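Local coordinates for protein dihydroorotate dehydrogenase (Schistosoma mansoni, PDB 6UY4) that probably catalyses the FMN-dependent oxidation of (S)-dihydroorotate to orotate by a quinone, a step of de novo pyrimidine synthesis, at residues D45-T48 with A49-S53; R305-F308 with E309-D313; L218-L221 with L222-L226. All coordinates share one frame; numbering follows the deposited sequence.

Contact 1: D45-T48 with A49-S53. With QLA (2-[(4-fluorophenyl)amino]-3-hydroxynaphthalene-1,4-dione), chain B.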
loop_
_atom_site.group_PDB
_atom_site.type_symbol
_atom_site.label_atom_id
_atom_site.label_comp_id
_atom_site.label_asym_id
_atom_site.label_seq_id
_atom_site.Cartn_x
_atom_site.Cartn_y
_atom_site.Cartn_z
ATOM N N ASP A 45 -9.548 11.998 16.630
ATOM C CA ASP A 45 -8.424 12.147 15.717
ATOM C C ASP A 45 -8.085 10.811 15.065
ATOM O O ASP A 45 -8.019 9.774 15.732
ATOM C CB ASP A 45 -7.204 12.696 16.453
ATOM C CG ASP A 45 -6.079 13.078 15.513
ATOM O OD1 ASP A 45 -6.277 14.000 14.691
ATOM O OD2 ASP A 45 -4.997 12.460 15.593
ATOM N N GLY A 46 -7.860 10.847 13.750
ATOM C CA GLY A 46 -7.641 9.612 13.014
ATOM C C GLY A 46 -6.296 8.971 13.298
ATOM O O GLY A 46 -6.208 7.754 13.485
ATOM N N GLU A 47 -5.229 9.775 13.331
ATOM C CA GLU A 47 -3.900 9.217 13.556
ATOM C C GLU A 47 -3.756 8.654 14.963
ATOM O O GLU A 47 -3.002 7.697 15.173
ATOM C CB GLU A 47 -2.829 10.274 13.292
ATOM C CG GLU A 47 -1.406 9.739 13.328
ATOM C CD GLU A 47 -0.385 10.764 12.881
ATOM O OE1 GLU A 47 -0.796 11.842 12.402
ATOM O OE2 GLU A 47 0.828 10.494 13.006
ATOM N N THR A 48 -4.468 9.229 15.936
ATOM C CA THR A 48 -4.432 8.691 17.293
ATOM C C THR A 48 -5.030 7.292 17.337
ATOM O O THR A 48 -4.469 6.382 17.958
ATOM C CB THR A 48 -5.176 9.626 18.247
ATOM O OG1 THR A 48 -4.592 10.933 18.188
ATOM C CG2 THR A 48 -5.095 9.101 19.672
ATOM N N ALA A 49 -6.178 7.102 16.679
ATOM C CA ALA A 49 -6.764 5.770 16.592
ATOM C C ALA A 49 -5.868 4.821 15.809
ATOM O O ALA A 49 -5.840 3.618 16.092
ATOM C CB ALA A 49 -8.151 5.847 15.953
ATOM N N HIS A 50 -5.132 5.342 14.825
ATOM C CA HIS A 50 -4.192 4.513 14.080
ATOM C C HIS A 50 -3.077 4.007 14.986
ATOM O O HIS A 50 -2.754 2.813 14.986
ATOM C CB HIS A 50 -3.619 5.303 12.902
ATOM C CG HIS A 50 -2.595 4.551 12.110
ATOM N ND1 HIS A 50 -2.852 3.328 11.529
ATOM C CD2 HIS A 50 -1.312 4.852 11.800
ATOM C CE1 HIS A 50 -1.770 2.907 10.898
ATOM N NE2 HIS A 50 -0.822 3.813 11.046
ATOM N N ASN A 51 -2.479 4.907 15.773
ATOM C CA ASN A 51 -1.430 4.497 16.702
ATOM C C ASN A 51 -1.956 3.497 17.724
ATOM O O ASN A 51 -1.235 2.581 18.136
ATOM C CB ASN A 51 -0.846 5.719 17.409
ATOM C CG ASN A 51 -0.191 6.690 16.452
ATOM O OD1 ASN A 51 0.404 6.289 15.453
ATOM N ND2 ASN A 51 -0.297 7.979 16.753
ATOM N N LEU A 52 -3.213 3.655 18.141
ATOM C CA LEU A 52 -3.766 2.770 19.160
ATOM C C LEU A 52 -3.984 1.364 18.616
ATOM O O LEU A 52 -3.688 0.377 19.300
ATOM C CB LEU A 52 -5.072 3.349 19.701
ATOM C CG LEU A 52 -5.620 2.684 20.964
ATOM C CD1 LEU A 52 -4.609 2.787 22.096
ATOM C CD2 LEU A 52 -6.947 3.304 21.369
ATOM N N SER A 53 -4.494 1.249 17.388
ATOM C CA SER A 53 -4.734 -0.072 16.814
ATOM C C SER A 53 -3.426 -0.787 16.495
ATOM O O SER A 53 -3.335 -2.013 16.631
ATOM C CB SER A 53 -5.603 0.046 15.564
ATOM O OG SER A 53 -5.002 0.895 14.604
HETATM C C1 QLA B . -6.488 3.625 11.609
HETATM O O1 QLA B . -5.421 3.166 11.238
HETATM C C2 QLA B . -7.226 2.928 12.706
HETATM O O2 QLA B . -6.611 1.892 13.258
HETATM C C3 QLA B . -8.513 3.373 13.089
HETATM O O3 QLA B . -10.112 5.143 13.014
HETATM C C4 QLA B . -9.357 1.198 13.948
HETATM C C5 QLA B . -9.228 0.461 12.778
HETATM C C6 QLA B . -9.303 -0.921 12.802
HETATM C C7 QLA B . -9.490 -1.542 14.005
HETATM C C8 QLA B . -9.608 -0.855 15.180
HETATM C C9 QLA B . -9.536 0.528 15.150
HETATM C C10 QLA B . -9.035 4.680 12.555
HETATM C C11 QLA B . -8.286 5.355 11.478
HETATM C C12 QLA B . -8.810 6.507 10.908
HETATM C C13 QLA B . -8.129 7.149 9.894
HETATM C C14 QLA B . -6.915 6.648 9.440
HETATM C C15 QLA B . -6.385 5.505 10.000
HETATM C C16 QLA B . -7.067 4.848 11.020
HETATM F F1 QLA B . -9.560 -2.901 14.032
HETATM N N1 QLA B . -9.266 2.618 13.916
#

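Contact 2: R305-F308 with E309-D313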
loop_
_atom_site.group_PDB
_atom_site.type_symbol
_atom_site.label_atom_id
_atom_site.label_comp_id
_atom_site.label_asym_id
_atom_site.label_seq_id
_atom_site.Cartn_x
_atom_site.Cartn_y
_atom_site.Cartn_z
ATOM N N ARG A 305 -13.597 3.991 -0.864
ATOM C CA ARG A 305 -14.518 3.624 -1.935
ATOM C C ARG A 305 -14.524 4.591 -3.116
ATOM O O ARG A 305 -14.603 4.112 -4.259
ATOM C CB ARG A 305 -15.930 3.459 -1.362
ATOM C CG ARG A 305 -15.988 2.610 -0.103
ATOM C CD ARG A 305 -17.383 2.054 0.129
ATOM N NE ARG A 305 -17.738 1.047 -0.866
ATOM C CZ ARG A 305 -18.872 0.354 -0.859
ATOM N NH1 ARG A 305 -19.769 0.559 0.096
ATOM N NH2 ARG A 305 -19.109 -0.544 -1.805
ATOM N N PRO A 306 -14.458 5.919 -2.939
ATOM C CA PRO A 306 -14.408 6.807 -4.116
ATOM C C PRO A 306 -13.214 6.564 -5.028
ATOM O O PRO A 306 -13.193 7.106 -6.141
ATOM C CB PRO A 306 -14.350 8.210 -3.499
ATOM C CG PRO A 306 -14.986 8.057 -2.175
ATOM C CD PRO A 306 -14.591 6.696 -1.693
ATOM N N LEU A 307 -12.232 5.772 -4.600
ATOM C CA LEU A 307 -11.052 5.491 -5.404
ATOM C C LEU A 307 -11.207 4.258 -6.287
ATOM O O LEU A 307 -10.489 4.137 -7.285
ATOM C CB LEU A 307 -9.834 5.312 -4.486
ATOM C CG LEU A 307 -8.473 4.984 -5.102
ATOM C CD1 LEU A 307 -8.031 6.089 -6.042
ATOM C CD2 LEU A 307 -7.437 4.749 -4.016
ATOM N N PHE A 308 -12.142 3.360 -5.957
ATOM C CA PHE A 308 -12.197 2.059 -6.619
ATOM C C PHE A 308 -12.361 2.193 -8.128
ATOM O O PHE A 308 -11.690 1.490 -8.893
ATOM C CB PHE A 308 -13.333 1.218 -6.037
ATOM C CG PHE A 308 -13.645 -0.009 -6.846
ATOM C CD1 PHE A 308 -12.846 -1.135 -6.756
ATOM C CD2 PHE A 308 -14.733 -0.031 -7.701
ATOM C CE1 PHE A 308 -13.129 -2.263 -7.504
ATOM C CE2 PHE A 308 -15.020 -1.155 -8.451
ATOM C CZ PHE A 308 -14.218 -2.272 -8.351
ATOM N N GLU A 309 -13.252 3.079 -8.579
ATOM C CA GLU A 309 -13.545 3.157 -10.007
ATOM C C GLU A 309 -12.326 3.607 -10.805
ATOM O O GLU A 309 -12.039 3.061 -11.876
ATOM C CB GLU A 309 -14.727 4.094 -10.252
ATOM C CG GLU A 309 -15.119 4.220 -11.715
ATOM C CD GLU A 309 -16.371 5.050 -11.916
ATOM O OE1 GLU A 309 -17.047 5.366 -10.915
ATOM O OE2 GLU A 309 -16.679 5.387 -13.079
ATOM N N LYS A 310 -11.588 4.594 -10.293
ATOM C CA LYS A 310 -10.437 5.114 -11.025
ATOM C C LYS A 310 -9.248 4.162 -10.951
ATOM O O LYS A 310 -8.635 3.846 -11.978
ATOM C CB LYS A 310 -10.053 6.494 -10.490
ATOM C CG LYS A 310 -9.092 7.253 -11.389
ATOM C CD LYS A 310 -8.899 8.684 -10.915
ATOM C CE LYS A 310 -8.055 9.478 -11.902
ATOM N NZ LYS A 310 -7.879 10.893 -11.470
ATOM N N SER A 311 -8.912 3.693 -9.747
ATOM C CA SER A 311 -7.751 2.820 -9.592
ATOM C C SER A 311 -7.925 1.509 -10.347
ATOM O O SER A 311 -6.936 0.916 -10.791
ATOM C CB SER A 311 -7.488 2.548 -8.110
ATOM O OG SER A 311 -8.590 1.897 -7.504
ATOM N N THR A 312 -9.166 1.042 -10.505
ATOM C CA THR A 312 -9.398 -0.182 -11.268
ATOM C C THR A 312 -9.203 0.061 -12.760
ATOM O O THR A 312 -8.578 -0.750 -13.454
ATOM C CB THR A 312 -10.802 -0.722 -10.990
ATOM O OG1 THR A 312 -10.955 -0.955 -9.584
ATOM C CG2 THR A 312 -11.028 -2.027 -11.740
ATOM N N ASP A 313 -9.738 1.173 -13.273
ATOM C CA ASP A 313 -9.536 1.515 -14.678
ATOM C C ASP A 313 -8.056 1.662 -14.999
ATOM O O ASP A 313 -7.588 1.177 -16.037
ATOM C CB ASP A 313 -10.287 2.800 -15.023
ATOM C CG ASP A 313 -11.792 2.611 -15.048
ATOM O OD1 ASP A 313 -12.248 1.479 -15.321
ATOM O OD2 ASP A 313 -12.518 3.598 -14.805
#

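Contact 3: L218-L221 with L222-L226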
loop_
_atom_site.group_PDB
_atom_site.type_symbol
_atom_site.label_atom_id
_atom_site.label_comp_id
_atom_site.label_asym_id
_atom_site.label_seq_id
_atom_site.Cartn_x
_atom_site.Cartn_y
_atom_site.Cartn_z
ATOM N N LEU A 218 13.435 7.963 -14.196
ATOM C CA LEU A 218 12.884 6.671 -13.801
ATOM C C LEU A 218 13.747 5.527 -14.317
ATOM O O LEU A 218 14.018 4.567 -13.586
ATOM C CB LEU A 218 11.449 6.533 -14.307
ATOM C CG LEU A 218 10.781 5.180 -14.053
ATOM C CD1 LEU A 218 10.751 4.862 -12.565
ATOM C CD2 LEU A 218 9.377 5.150 -14.640
ATOM N N ARG A 219 14.187 5.612 -15.576
ATOM C CA ARG A 219 15.074 4.589 -16.120
ATOM C C ARG A 219 16.391 4.548 -15.358
ATOM O O ARG A 219 16.940 3.469 -15.105
ATOM C CB ARG A 219 15.320 4.847 -17.606
ATOM C CG ARG A 219 16.035 3.714 -18.324
ATOM C CD ARG A 219 16.470 4.129 -19.722
ATOM N NE ARG A 219 15.357 4.618 -20.532
ATOM C CZ ARG A 219 14.602 3.850 -21.312
ATOM N NH1 ARG A 219 14.835 2.547 -21.391
ATOM N NH2 ARG A 219 13.614 4.385 -22.015
ATOM N N ASP A 220 16.914 5.718 -14.985
ATOM C CA ASP A 220 18.122 5.764 -14.170
ATOM C C ASP A 220 17.886 5.135 -12.803
ATOM O O ASP A 220 18.730 4.379 -12.304
ATOM C CB ASP A 220 18.593 7.210 -14.019
ATOM C CG ASP A 220 19.514 7.401 -12.835
ATOM O OD1 ASP A 220 20.710 7.062 -12.952
ATOM O OD2 ASP A 220 19.039 7.887 -11.785
ATOM N N LEU A 221 16.742 5.435 -12.184
ATOM C CA LEU A 221 16.430 4.865 -10.878
ATOM C C LEU A 221 16.342 3.346 -10.951
ATOM O O LEU A 221 16.951 2.638 -10.142
ATOM C CB LEU A 221 15.124 5.459 -10.347
ATOM C CG LEU A 221 14.521 4.810 -9.100
ATOM C CD1 LEU A 221 15.460 4.932 -7.912
ATOM C CD2 LEU A 221 13.167 5.425 -8.781
ATOM N N LEU A 222 15.591 2.825 -11.926
ATOM C CA LEU A 222 15.442 1.378 -12.045
ATOM C C LEU A 222 16.762 0.700 -12.383
ATOM O O LEU A 222 16.996 -0.438 -11.961
ATOM C CB LEU A 222 14.388 1.041 -13.099
ATOM C CG LEU A 222 12.956 1.465 -12.775
ATOM C CD1 LEU A 222 11.991 0.936 -13.825
ATOM C CD2 LEU A 222 12.560 0.990 -11.387
ATOM N N SER A 223 17.634 1.374 -13.133
ATOM C CA SER A 223 18.923 0.781 -13.476
ATOM C C SER A 223 19.780 0.580 -12.232
ATOM O O SER A 223 20.327 -0.506 -12.010
ATOM C CB SER A 223 19.645 1.659 -14.499
ATOM O OG SER A 223 20.852 1.053 -14.927
ATOM N N LYS A 224 19.903 1.620 -11.405
ATOM C CA LYS A 224 20.692 1.505 -10.183
ATOM C C LYS A 224 20.047 0.542 -9.194
ATOM O O LYS A 224 20.747 -0.201 -8.496
ATOM C CB LYS A 224 20.875 2.882 -9.546
ATOM C CG LYS A 224 21.698 3.852 -10.376
ATOM C CD LYS A 224 21.683 5.243 -9.765
ATOM C CE LYS A 224 22.583 6.195 -10.533
ATOM N NZ LYS A 224 22.400 7.607 -10.092
ATOM N N VAL A 225 18.714 0.543 -9.118
ATOM C CA VAL A 225 18.021 -0.335 -8.180
ATOM C C VAL A 225 18.220 -1.797 -8.564
ATOM O O VAL A 225 18.480 -2.648 -7.705
ATOM C CB VAL A 225 16.530 0.039 -8.103
ATOM C CG1 VAL A 225 15.727 -1.086 -7.472
ATOM C CG2 VAL A 225 16.354 1.322 -7.308
ATOM N N LEU A 226 18.111 -2.112 -9.857
ATOM C CA LEU A 226 18.307 -3.490 -10.294
ATOM C C LEU A 226 19.758 -3.930 -10.139
ATOM O O LEU A 226 20.021 -5.113 -9.894
ATOM C CB LEU A 226 17.851 -3.657 -11.742
ATOM C CG LEU A 226 16.337 -3.580 -11.941
ATOM C CD1 LEU A 226 15.975 -3.842 -13.388
ATOM C CD2 LEU A 226 15.631 -4.560 -11.017
#

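Contact 1: D45-T48 with A49-S53
Gly-46 with His-50 and Glu-47 with Asn-51 form a local, i to i+4 contact in the opening turns of helix 46-58, one wall of the pocket that holds the naphthoquinone inhibitor QLA. The helix is N-capped by Asp-45, whose OD2 accepts from Thr-48 N (3.3 Å) and Thr-48 OG1 (3.0 Å), both on the anti side of the carboxylate. Behind the cap, His-50 N donates to Gly-46 O at 3.0 Å, and Asn-51 N to Glu-47 O at 2.9 Å. CG of Glu-47 passes ND2 of Asn-51 at 4.0 Å with the two flat ends turned 63° apart; the carboxylate is spent on salt bridges to Arg-125 and Arg-127. The ring of His-50 swings onto the inhibitor because its CG lies anti to the backbone N (chi1 177°). Its edge then meets the quinone, ND1 donating to QLA O1 at 2.6 Å in a bent bond (N-H...O 137°), while Phe-92 packs edge-to-face with it. Ala-49 CB lies beside QLA O3, and Ser-53 lines the pocket too. The helix thus offers a donor to the inhibitor's carbonyl, consistent with this being where the quinone substrate probably binds, as in other class 2 enzymes.

Contact 2: R305-F308 with E309-D313
Helix 305-321 belongs to the alpha/beta barrel that carries the flavin, and in its first turns Leu-307 and Phe-308 meet Ser-311 and Thr-312 four residues on. In both pairs a backbone carbonyl is gripped twice, by the amide and by the hydroxyl of the same residue. Leu-307 O receives Ser-311 N at 3.0 Å, nearly along the C=O axis, and Ser-311 OG at 2.9 Å from above the carbonyl plane. The hydroxyl gets there because OG sits between the backbone N and the carbonyl carbon of its own residue (chi1 61°). The side chain of Leu-307 leans the same way, its CG 3.9 Å from Ser-311 OG, and it also touches the FMN. Both hydroxyls have a second bond, to the ammonium group of Lys-343 on helix 337-346, so one lysine ties two neighbouring positions of this helix to the next one. Phe-308 packs against that same helix, touching Asp-339, Ser-342 and Lys-343. Over one face of its ring, displaced toward the rim, stands Thr-312 OG1, 3.2 Å above the plane and nearest to CE1. That hydroxyl donates to Phe-308 O at 2.6 Å, and Thr-312 N reaches the same oxygen at 3.0 Å from the opposite face of the carbonyl plane.

Contact 3: L218-L221 with L222-L226
The carboxylate of Asp-220 is the flat group that meets the following turn, with NZ and CE of Lys-224 in front of its oxygens. OD1 takes the nearer position, 3.4 Å from Lys-224 NZ in a salt bridge, and lies 3.2 Å from Lys-224 CE. OD2 is farther from the ammonium nitrogen. The lysine chain is extended beyond CG and crosses the aspartate at a slant, so that its methylenes as well as its nitrogen run past the acid. CG of Lys-224, beside its own N and anti to the carbonyl carbon (chi1 -65°), turns this chain back along the helix to the carboxylate, which Asp-220 holds out with CG anti to its N (chi1 160°).

Helix 215-230 is the crossover of the beta-alpha-beta unit between strands 196-200 and 238-242, and elsewhere on it aliphatic side chains form two apolar pairs at the same four-residue spacing. Leu-218 and Leu-222 lie side by side with CD1 of the first 4.1 Å from CG of the second, and both reach helix 248-259. Leu-221 and Val-225 also point the same way, with Leu-221 CD1 3.8 Å from Val-225 CG2, and turn to helix 179-190. Regular backbone bonds, such as Val-225 N to Leu-221 O at 2.9 Å, hold the spacing. The helix is therefore amphipathic, packed between its two barrel neighbours through buried aliphatic groups, while the ion pair, placed among more exposed side chains, probably adds only modestly to helix stability.

In the fold
Along the chain the order is contact 1, contact 3, contact 2, each confined to one helix. Contacts 2 and 3 lie in the alpha/beta barrel: helix 215-230 connects the parallel strands 196-200 and 238-242, and helix 305-321 precedes strand 328-331 of the same sheet. Their centres are about 29 Å apart. Contact 1 belongs to helix 46-58, the second of two helices near the N terminus. Its centre is about 25 Å from that of contact 2 and about 36 Å from that of contact 3, across the chain's centre. The inhibitor pocket at contact 1 and the flavin site beside contact 2 thus draw on separate parts of the chain, while contact 3 lies in the outer helical layer.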